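Local coordinates for putative diflavin flavoprotein A 3 (Synechocystis sp., PDB 6H0C) that probably passes electrons from NADH to oxygen, reducing it to water, and is represented here by its flavodiiron core of metallo-beta-lactamase-like and flavodoxin-like domains, at residues A[1-6]-A[17-23]; A[141-147]-A[158-164]; A[276-282]-A[388-393]. All coordinates share one frame; numbering follows the deposited sequence.

Contact 1 of 3, residues A[1-6]-A[17-23]; sequences PAKDVQ and FRSRTWD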
loop_
_atom_site.group_PDB
_atom_site.type_symbol
_atom_site.label_atom_id
_atom_site.label_comp_id
_atom_site.label_asym_id
_atom_site.label_seq_id
_atom_site.Cartn_x
_atom_site.Cartn_y
_atom_site.Cartn_z
ATOM N N PRO A 1 4.830 18.342 18.128
ATOM C CA PRO A 1 6.247 18.723 18.075
ATOM C C PRO A 1 6.833 18.557 16.665
ATOM O O PRO A 1 6.077 18.364 15.709
ATOM C CB PRO A 1 6.908 17.752 19.064
ATOM C CG PRO A 1 5.765 17.215 19.949
ATOM C CD PRO A 1 4.461 17.756 19.429
ATOM N N ALA A 2 8.156 18.634 16.537
ATOM C CA ALA A 2 8.804 18.415 15.246
ATOM C C ALA A 2 9.007 16.919 14.995
ATOM O O ALA A 2 8.934 16.107 15.921
ATOM C CB ALA A 2 10.137 19.151 15.181
ATOM N N LYS A 3 9.259 16.557 13.743
ATOM C CA LYS A 3 9.562 15.172 13.414
ATOM C C LYS A 3 10.745 14.706 14.258
ATOM O O LYS A 3 11.649 15.491 14.525
ATOM C CB LYS A 3 9.863 15.030 11.917
ATOM C CG LYS A 3 8.745 15.569 11.031
ATOM C CD LYS A 3 9.004 15.333 9.554
ATOM C CE LYS A 3 10.260 16.037 9.097
ATOM N NZ LYS A 3 10.252 16.212 7.617
ATOM N N ASP A 4 10.733 13.452 14.706
ATOM C CA ASP A 4 11.911 12.889 15.361
ATOM C C ASP A 4 12.084 11.399 15.050
ATOM O O ASP A 4 11.338 10.829 14.250
ATOM C CB ASP A 4 11.865 13.119 16.884
ATOM C CG ASP A 4 10.788 12.291 17.605
ATOM O OD1 ASP A 4 10.178 11.367 17.027
ATOM O OD2 ASP A 4 10.558 12.568 18.797
ATOM N N VAL A 5 13.076 10.782 15.690
ATOM C CA VAL A 5 13.305 9.352 15.560
ATOM C C VAL A 5 13.344 8.714 16.944
ATOM O O VAL A 5 14.200 9.035 17.768
ATOM C CB VAL A 5 14.617 9.037 14.804
ATOM C CG1 VAL A 5 14.831 7.530 14.716
ATOM C CG2 VAL A 5 14.603 9.671 13.412
ATOM N N GLN A 6 12.400 7.815 17.197
ATOM C CA GLN A 6 12.328 7.123 18.472
ATOM C C GLN A 6 12.989 5.764 18.345
ATOM O O GLN A 6 12.644 4.977 17.461
ATOM C CB GLN A 6 10.878 6.977 18.915
ATOM C CG GLN A 6 10.684 6.265 20.231
ATOM C CD GLN A 6 9.218 6.157 20.585
ATOM O OE1 GLN A 6 8.373 5.911 19.719
ATOM N NE2 GLN A 6 8.900 6.358 21.859
ATOM N N PHE A 17 13.471 1.722 14.887
ATOM C CA PHE A 17 13.676 3.152 14.694
ATOM C C PHE A 17 12.369 3.718 14.173
ATOM O O PHE A 17 12.043 3.517 13.001
ATOM C CB PHE A 17 14.810 3.435 13.690
ATOM C CG PHE A 17 16.179 3.038 14.169
ATOM C CD1 PHE A 17 17.099 4.004 14.541
ATOM C CD2 PHE A 17 16.553 1.704 14.235
ATOM C CE1 PHE A 17 18.373 3.650 14.988
ATOM C CE2 PHE A 17 17.822 1.340 14.680
ATOM C CZ PHE A 17 18.734 2.321 15.057
ATOM N N ARG A 18 11.601 4.394 15.021
ATOM C CA ARG A 18 10.332 4.956 14.563
ATOM C C ARG A 18 10.514 6.416 14.161
ATOM O O ARG A 18 10.690 7.283 15.016
ATOM C CB ARG A 18 9.242 4.831 15.640
ATOM C CG ARG A 18 9.073 3.415 16.194
ATOM C CD ARG A 18 7.668 3.171 16.717
ATOM N NE ARG A 18 7.263 4.183 17.690
ATOM C CZ ARG A 18 6.005 4.569 17.887
ATOM N NH1 ARG A 18 5.732 5.506 18.790
ATOM N NH2 ARG A 18 5.017 4.019 17.181
ATOM N N SER A 19 10.493 6.681 12.856
ATOM C CA SER A 19 10.458 8.059 12.370
ATOM C C SER A 19 9.056 8.606 12.597
ATOM O O SER A 19 8.087 8.120 12.003
ATOM C CB SER A 19 10.841 8.137 10.896
ATOM O OG SER A 19 12.165 7.667 10.703
ATOM N N ARG A 20 8.942 9.608 13.463
ATOM C CA ARG A 20 7.629 10.051 13.901
ATOM C C ARG A 20 7.285 11.433 13.370
ATOM O O ARG A 20 8.135 12.323 13.342
ATOM C CB ARG A 20 7.554 10.040 15.434
ATOM C CG ARG A 20 7.960 8.711 16.072
ATOM C CD ARG A 20 7.660 8.688 17.569
ATOM N NE ARG A 20 8.355 9.759 18.274
ATOM C CZ ARG A 20 7.994 10.230 19.463
ATOM N NH1 ARG A 20 6.934 9.720 20.083
ATOM N NH2 ARG A 20 8.688 11.212 20.030
ATOM N N THR A 21 6.035 11.596 12.936
ATOM C CA THR A 21 5.499 12.914 12.605
ATOM C C THR A 21 4.142 13.090 13.290
ATOM O O THR A 21 3.284 12.207 13.228
ATOM C CB THR A 21 5.366 13.130 11.068
ATOM O OG1 THR A 21 4.904 14.460 10.812
ATOM C CG2 THR A 21 4.395 12.138 10.430
ATOM N N TRP A 22 3.956 14.214 13.973
ATOM C CA TRP A 22 2.693 14.464 14.658
ATOM C C TRP A 22 1.697 15.106 13.695
ATOM O O TRP A 22 0.487 15.020 13.886
ATOM C CB TRP A 22 2.906 15.337 15.901
ATOM C CG TRP A 22 3.358 14.542 17.104
ATOM C CD1 TRP A 22 2.560 13.921 18.038
ATOM C CD2 TRP A 22 4.708 14.265 17.488
ATOM N NE1 TRP A 22 3.339 13.283 18.980
ATOM C CE2 TRP A 22 4.659 13.479 18.664
ATOM C CE3 TRP A 22 5.954 14.598 16.948
ATOM C CZ2 TRP A 22 5.807 13.030 19.307
ATOM C CZ3 TRP A 22 7.099 14.155 17.590
ATOM C CH2 TRP A 22 7.017 13.381 18.759
ATOM N N ASP A 23 2.215 15.731 12.643
ATOM C CA ASP A 23 1.374 16.369 11.637
ATOM C C ASP A 23 1.144 15.475 10.427
ATOM O O ASP A 23 1.957 14.594 10.120
ATOM C CB ASP A 23 2.004 17.679 11.183
ATOM C CG ASP A 23 2.363 18.577 12.343
ATOM O OD1 ASP A 23 3.518 19.050 12.384
ATOM O OD2 ASP A 23 1.494 18.801 13.215
HETATM O O HOH W 1 5.662 16.325 13.491
#
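Gln6 OE1 is held by two donors of one arginine: Arg18 NH1 at 2.8 Å and Arg18 NE at 2.9 Å. The oxygen sits at the guanidinium edge, in its plane, while the amide is turned 37° from that plane. Gln6 runs out straight, CG anti to its backbone N (chi1 180°), alongside Arg18, and its NE2 goes on to the carbonyl of Asp181. Asp4 and Arg20 meet side-on on the same face: Arg20 NE reaches Asp4 OD1 at 2.7 Å and Arg20 NH2 reaches Asp4 OD2 at 2.6 Å, both on syn lone pairs, with the two planes only 11° apart. Arg20 NH1 has a second anionic partner in Asp181.

These pairs belong to the antiparallel hairpin of strands 4-11 and 14-21, at one border of the seven-stranded sheet of the metallo-beta-lactamase-like domain. The non-hydrogen-bonded pair Val5 and Ser19 lies on the other face, where Val5 touches helix 60-70. Past the strands, Trp22 lays CH2 over one face of the Arg20 guanidinium, and Pro1, though poorly ordered, sets CG 3.9 Å from the centroid of the Trp22 six-membered ring. A water links Pro1 O to Trp22 N.

Contact 2 of 3, residues A[141-147]-A[158-164]; sequences GHELTFI and LCTYDPR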
loop_
_atom_site.group_PDB
_atom_site.type_symbol
_atom_site.label_atom_id
_atom_site.label_comp_id
_atom_site.label_asym_id
_atom_site.label_seq_id
_atom_site.Cartn_x
_atom_site.Cartn_y
_atom_site.Cartn_z
ATOM N N GLY A 141 20.324 -17.723 15.391
ATOM C CA GLY A 141 18.947 -18.188 15.389
ATOM C C GLY A 141 17.991 -17.335 14.567
ATOM O O GLY A 141 16.821 -17.696 14.405
ATOM N N HIS A 142 18.478 -16.200 14.061
ATOM C CA HIS A 142 17.667 -15.329 13.213
ATOM C C HIS A 142 17.681 -15.845 11.777
ATOM O O HIS A 142 18.247 -15.203 10.881
ATOM C CB HIS A 142 18.177 -13.878 13.249
ATOM C CG HIS A 142 18.236 -13.279 14.625
ATOM N ND1 HIS A 142 17.173 -12.611 15.196
ATOM C CD2 HIS A 142 19.238 -13.243 15.539
ATOM C CE1 HIS A 142 17.515 -12.193 16.404
ATOM N NE2 HIS A 142 18.762 -12.563 16.634
ATOM N N GLU A 143 17.088 -17.014 11.553
ATOM C CA GLU A 143 16.957 -17.486 10.184
ATOM C C GLU A 143 15.608 -17.048 9.657
ATOM O O GLU A 143 14.584 -17.683 9.908
ATOM C CB GLU A 143 17.117 -18.998 10.055
ATOM C CG GLU A 143 17.271 -19.393 8.588
ATOM C CD GLU A 143 17.534 -20.867 8.378
ATOM O OE1 GLU A 143 17.576 -21.613 9.381
ATOM O OE2 GLU A 143 17.698 -21.277 7.205
ATOM N N LEU A 144 15.634 -15.934 8.937
ATOM C CA LEU A 144 14.434 -15.305 8.426
ATOM C C LEU A 144 13.767 -16.157 7.353
ATOM O O LEU A 144 14.442 -16.778 6.530
ATOM C CB LEU A 144 14.771 -13.925 7.860
ATOM C CG LEU A 144 15.602 -13.016 8.769
ATOM C CD1 LEU A 144 15.880 -11.681 8.066
ATOM C CD2 LEU A 144 14.921 -12.806 10.123
ATOM N N THR A 145 12.436 -16.187 7.376
ATOM C CA THR A 145 11.650 -16.768 6.292
ATOM C C THR A 145 10.813 -15.668 5.633
ATOM O O THR A 145 10.230 -14.826 6.320
ATOM C CB THR A 145 10.738 -17.903 6.796
ATOM O OG1 THR A 145 11.551 -18.987 7.251
ATOM C CG2 THR A 145 9.840 -18.409 5.678
ATOM N N PHE A 146 10.756 -15.661 4.305
ATOM C CA PHE A 146 10.039 -14.598 3.613
ATOM C C PHE A 146 8.689 -15.050 3.067
ATOM O O PHE A 146 8.529 -16.183 2.624
ATOM C CB PHE A 146 10.927 -14.029 2.501
ATOM C CG PHE A 146 12.194 -13.415 3.021
ATOM C CD1 PHE A 146 13.367 -14.156 3.084
ATOM C CD2 PHE A 146 12.199 -12.113 3.507
ATOM C CE1 PHE A 146 14.535 -13.595 3.595
ATOM C CE2 PHE A 146 13.357 -11.548 4.015
ATOM C CZ PHE A 146 14.528 -12.288 4.061
ATOM N N ILE A 147 7.719 -14.145 3.115
ATOM C CA ILE A 147 6.364 -14.394 2.633
ATOM C C ILE A 147 5.863 -13.237 1.768
ATOM O O ILE A 147 5.451 -12.199 2.307
ATOM C CB ILE A 147 5.349 -14.576 3.796
ATOM C CG1 ILE A 147 5.873 -15.563 4.843
ATOM C CG2 ILE A 147 3.989 -15.001 3.236
ATOM C CD1 ILE A 147 6.537 -14.915 6.028
ATOM N N LEU A 158 6.287 -7.688 0.862
ATOM C CA LEU A 158 7.002 -8.852 1.351
ATOM C C LEU A 158 7.050 -8.840 2.864
ATOM O O LEU A 158 7.580 -7.902 3.457
ATOM C CB LEU A 158 8.417 -8.867 0.783
ATOM C CG LEU A 158 9.292 -10.050 1.189
ATOM C CD1 LEU A 158 8.816 -11.329 0.505
ATOM C CD2 LEU A 158 10.748 -9.761 0.858
ATOM N N CYS A 159 6.481 -9.861 3.496
ATOM C CA CYS A 159 6.566 -9.990 4.949
ATOM C C CYS A 159 7.711 -10.920 5.321
ATOM O O CYS A 159 8.127 -11.749 4.518
ATOM C CB CYS A 159 5.253 -10.520 5.537
ATOM S SG CYS A 159 3.810 -9.436 5.317
ATOM N N THR A 160 8.195 -10.795 6.551
ATOM C CA THR A 160 9.346 -11.559 7.018
ATOM C C THR A 160 9.119 -12.087 8.430
ATOM O O THR A 160 8.669 -11.346 9.297
ATOM C CB THR A 160 10.625 -10.695 7.035
ATOM O OG1 THR A 160 10.778 -10.025 5.778
ATOM C CG2 THR A 160 11.857 -11.560 7.337
ATOM N N TYR A 161 9.437 -13.355 8.665
ATOM C CA TYR A 161 9.317 -13.920 9.997
ATOM C C TYR A 161 10.686 -14.232 10.585
ATOM O O TYR A 161 11.509 -14.872 9.933
ATOM C CB TYR A 161 8.467 -15.188 9.970
ATOM C CG TYR A 161 8.262 -15.794 11.341
ATOM C CD1 TYR A 161 7.581 -15.095 12.326
ATOM C CD2 TYR A 161 8.747 -17.063 11.649
ATOM C CE1 TYR A 161 7.382 -15.633 13.579
ATOM C CE2 TYR A 161 8.559 -17.614 12.904
ATOM C CZ TYR A 161 7.868 -16.895 13.868
ATOM O OH TYR A 161 7.668 -17.419 15.130
ATOM N N ASP A 162 10.929 -13.771 11.808
ATOM C CA ASP A 162 12.151 -14.113 12.541
ATOM C C ASP A 162 11.811 -15.089 13.666
ATOM O O ASP A 162 11.239 -14.695 14.683
ATOM C CB ASP A 162 12.825 -12.857 13.113
ATOM C CG ASP A 162 14.169 -13.152 13.783
ATOM O OD1 ASP A 162 14.504 -14.347 13.983
ATOM O OD2 ASP A 162 14.886 -12.178 14.127
ATOM N N PRO A 163 12.159 -16.371 13.483
ATOM C CA PRO A 163 11.791 -17.387 14.472
ATOM C C PRO A 163 12.505 -17.200 15.812
ATOM O O PRO A 163 11.999 -17.662 16.831
ATOM C CB PRO A 163 12.211 -18.698 13.798
ATOM C CG PRO A 163 13.273 -18.301 12.821
ATOM C CD PRO A 163 12.857 -16.951 12.323
ATOM N N ARG A 164 13.649 -16.529 15.823
ATOM C CA ARG A 164 14.377 -16.308 17.077
ATOM C C ARG A 164 13.593 -15.412 18.044
ATOM O O ARG A 164 13.586 -15.637 19.253
ATOM C CB ARG A 164 15.754 -15.693 16.797
ATOM C CG ARG A 164 16.546 -15.318 18.050
ATOM C CD ARG A 164 16.826 -16.546 18.931
ATOM N NE ARG A 164 17.564 -16.205 20.152
ATOM C CZ ARG A 164 16.989 -15.927 21.317
ATOM N NH1 ARG A 164 15.666 -15.951 21.429
ATOM N NH2 ARG A 164 17.734 -15.622 22.376
#
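The beta hairpin of strands 143-148 and 158-162, inside the five-stranded sheet of the metallo-beta-lactamase-like domain, is tied at its open end by a His-carboxylate bond between His142 and Asp162. His142 ND1 donates to Asp162 OD2 at 2.6 Å and almost dead straight (177°). The oxygen lies in the plane of the imidazole and offers its syn lone pair, although ring and carboxylate are turned 61° from each other. Asp162 CG stands anti to the backbone N (chi1 -175°), which carries the carboxylate across to the histidine, while OD1 closes an Asx turn with Arg164 N. On the far side of the ring His142 NE2 bonds to Asp13, so both nitrogens face carboxylates, a setting that would favour the protonated imidazolium. Arg164 CG rests over one face of the His142 ring, 3.8 Å from its centroid.

Further along, two hydrogen-bonded pairs, Thr145 with Tyr161 and Ile147 with Cys159, bring their side chains to one face of the sheet, where helix 207-217 packs on Ile147 and Cys159. The opposite face carries Phe146 and Thr160. Near the open end Leu144 and His142 lean on Ile44 of strand 37-45, which belongs to the other sheet of the sandwich. Leu144 CD2 touches Asp162 CB at 3.7 Å, giving the carboxylate stem an apolar neighbour. Phe146 and Thr160 extend alongside each other in a common direction; Leu158 CD2 approaches Phe146 CD2 at 3.8 Å, and Thr160 OG1 meets that same ring carbon at 3.4 Å.

Contact 3 of 3, residues A[276-282]-A[388-393]; sequences IARGITK and CEEAGT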
loop_
_atom_site.group_PDB
_atom_site.type_symbol
_atom_site.label_atom_id
_atom_site.label_comp_id
_atom_site.label_asym_id
_atom_site.label_seq_id
_atom_site.Cartn_x
_atom_site.Cartn_y
_atom_site.Cartn_z
ATOM N N ILE A 276 -11.679 7.706 -3.838
ATOM C CA ILE A 276 -12.917 7.203 -4.432
ATOM C C ILE A 276 -13.313 5.841 -3.844
ATOM O O ILE A 276 -14.477 5.617 -3.509
ATOM C CB ILE A 276 -12.796 7.098 -5.964
ATOM C CG1 ILE A 276 -12.640 8.502 -6.564
ATOM C CG2 ILE A 276 -14.000 6.373 -6.558
ATOM C CD1 ILE A 276 -12.286 8.503 -8.029
ATOM N N ALA A 277 -12.344 4.941 -3.701
ATOM C CA ALA A 277 -12.627 3.627 -3.141
ATOM C C ALA A 277 -13.231 3.730 -1.738
ATOM O O ALA A 277 -14.166 3.012 -1.398
ATOM C CB ALA A 277 -11.361 2.777 -3.109
ATOM N N ARG A 278 -12.684 4.620 -0.923
ATOM C CA ARG A 278 -13.150 4.764 0.445
ATOM C C ARG A 278 -14.597 5.277 0.465
ATOM O O ARG A 278 -15.409 4.853 1.298
ATOM C CB ARG A 278 -12.204 5.684 1.222
ATOM C CG ARG A 278 -12.756 6.259 2.518
ATOM C CD ARG A 278 -13.112 5.206 3.552
ATOM N NE ARG A 278 -13.473 5.877 4.800
ATOM C CZ ARG A 278 -14.030 5.284 5.850
ATOM N NH1 ARG A 278 -14.312 3.988 5.813
ATOM N NH2 ARG A 278 -14.310 5.997 6.936
ATOM N N GLY A 279 -14.927 6.163 -0.468
ATOM C CA GLY A 279 -16.296 6.630 -0.601
ATOM C C GLY A 279 -17.244 5.486 -0.929
ATOM O O GLY A 279 -18.375 5.442 -0.437
ATOM N N ILE A 280 -16.784 4.549 -1.759
ATOM C CA ILE A 280 -17.600 3.396 -2.133
ATOM C C ILE A 280 -17.754 2.419 -0.971
ATOM O O ILE A 280 -18.878 2.024 -0.636
ATOM C CB ILE A 280 -17.007 2.647 -3.346
ATOM C CG1 ILE A 280 -17.066 3.524 -4.597
ATOM C CG2 ILE A 280 -17.757 1.348 -3.615
ATOM C CD1 ILE A 280 -16.360 2.911 -5.805
ATOM N N THR A 281 -16.637 2.027 -0.357
ATOM C CA THR A 281 -16.678 1.007 0.688
ATOM C C THR A 281 -17.386 1.506 1.952
ATOM O O THR A 281 -18.054 0.730 2.647
ATOM C CB THR A 281 -15.264 0.509 1.078
ATOM O OG1 THR A 281 -14.476 1.607 1.557
ATOM C CG2 THR A 281 -14.571 -0.148 -0.110
ATOM N N LYS A 282 -17.260 2.792 2.263
ATOM C CA LYS A 282 -17.926 3.277 3.461
ATOM C C LYS A 282 -19.438 3.275 3.233
ATOM O O LYS A 282 -20.216 3.305 4.181
ATOM C CB LYS A 282 -17.426 4.667 3.865
ATOM C CG LYS A 282 -18.031 5.831 3.107
ATOM C CD LYS A 282 -17.514 7.135 3.692
ATOM C CE LYS A 282 -18.102 8.348 3.001
ATOM N NZ LYS A 282 -17.433 9.600 3.458
ATOM N N CYS A 388 -13.627 13.472 -4.177
ATOM C CA CYS A 388 -13.503 12.111 -4.698
ATOM C C CYS A 388 -14.231 11.088 -3.817
ATOM O O CYS A 388 -14.920 10.194 -4.317
ATOM C CB CYS A 388 -12.028 11.725 -4.834
ATOM S SG CYS A 388 -11.169 12.615 -6.145
ATOM N N GLU A 389 -14.062 11.219 -2.507
ATOM C CA GLU A 389 -14.736 10.344 -1.565
ATOM C C GLU A 389 -16.241 10.454 -1.778
ATOM O O GLU A 389 -16.947 9.447 -1.810
ATOM C CB GLU A 389 -14.338 10.704 -0.125
ATOM C CG GLU A 389 -14.969 9.838 0.955
ATOM C CD GLU A 389 -14.398 10.115 2.345
ATOM O OE1 GLU A 389 -14.721 9.363 3.287
ATOM O OE2 GLU A 389 -13.626 11.083 2.500
ATOM N N GLU A 390 -16.720 11.683 -1.964
ATOM C CA GLU A 390 -18.150 11.928 -2.128
ATOM C C GLU A 390 -18.655 11.346 -3.440
ATOM O O GLU A 390 -19.761 10.815 -3.508
ATOM C CB GLU A 390 -18.456 13.424 -2.063
ATOM C CG GLU A 390 -19.918 13.715 -1.827
ATOM C CD GLU A 390 -20.409 13.145 -0.509
ATOM O OE1 GLU A 390 -21.560 12.656 -0.461
ATOM O OE2 GLU A 390 -19.640 13.191 0.479
ATOM N N ALA A 391 -17.836 11.446 -4.484
ATOM C CA ALA A 391 -18.158 10.834 -5.774
ATOM C C ALA A 391 -18.294 9.313 -5.645
ATOM O O ALA A 391 -19.210 8.710 -6.213
ATOM C CB ALA A 391 -17.099 11.187 -6.813
ATOM N N GLY A 392 -17.379 8.702 -4.893
ATOM C CA GLY A 392 -17.451 7.280 -4.607
ATOM C C GLY A 392 -18.749 6.933 -3.900
ATOM O O GLY A 392 -19.419 5.956 -4.244
ATOM N N THR A 393 -19.113 7.740 -2.909
ATOM C CA THR A 393 -20.372 7.538 -2.210
ATOM C C THR A 393 -21.544 7.646 -3.177
ATOM O O THR A 393 -22.423 6.792 -3.165
ATOM C CB THR A 393 -20.553 8.541 -1.066
ATOM O OG1 THR A 393 -19.587 8.264 -0.045
ATOM C CG2 THR A 393 -21.955 8.431 -0.471
HETATM O O HOH W 2 -13.130 9.113 5.422
HETATM O O HOH W 3 -18.361 10.720 1.114
#
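Lys282 reaches across to Glu389 with a straight chain, its outer atoms closing on one carboxylate oxygen. CB lies over one face of the Arg278 guanidinium, offset toward its rim. CG takes the position between the backbone N and the carbonyl carbon (chi1 81°), from which the extended chain heads for the second helix. Lys282 CD passes Glu389 OE1 at 3.6 Å, and Lys282 CE comes to 3.4 Å from Thr393 OG1. At the tip Lys282 NZ forms a salt bridge of 2.7 Å with Glu389 OE1, approaching from well above the carboxylate plane, the two side chains crossing at about a right angle. A water accepts from the same NZ and donates to Glu390 OE2. Another water donates to Glu389 OE1 and receives a weak bond from Arg278 NE, whose direct ion pair with that oxygen is long.

Below this polar cover, helices 268-281 and 382-404, the first and last of the flavodoxin-like domain, pack on the same side of its parallel sheet. Their short segments approach to 6.4 Å at a crossing angle of -39°. Gly279 and Gly392 bring no side chains, and the backbones touch: Gly279 CA lies 3.1 Å from Glu389 O, and Gly392 CA 3.6 Å from Ile276 O, both CA-H...O contacts. Deeper still, Ile276 CG1 meets Cys388 CB at 3.7 Å, and Ile276 also packs on Ile374 of strand 368-377. The two glycines thus allow the helix backbones to come this close, while Glu389, with the Lys282 ammonium and a water on OE1 and Arg278 at longer range, probably stays ionised.

Overall arrangement
Contacts 1 and 2 are both antiparallel hairpins of the metallo-beta-lactamase-like domain, but in different sheets, their nearest atoms about 14 Å apart. Contact 1, at a border strand, is only partly buried and adds to its backbone bonds arginines paired with an acid and an amide; contact 2 is buried along its strands, and its chief side-chain polar link is a histidine and an aspartate at the hairpin's open end. Contact 3 joins helices distant in sequence in the flavodoxin-like domain. It lies across the centre of the chain from contact 2, about 37 Å between centres, and replaces interstrand hydrogen bonding with glycine backbone packing beside a salt-bridge network that reaches the surface through Lys282.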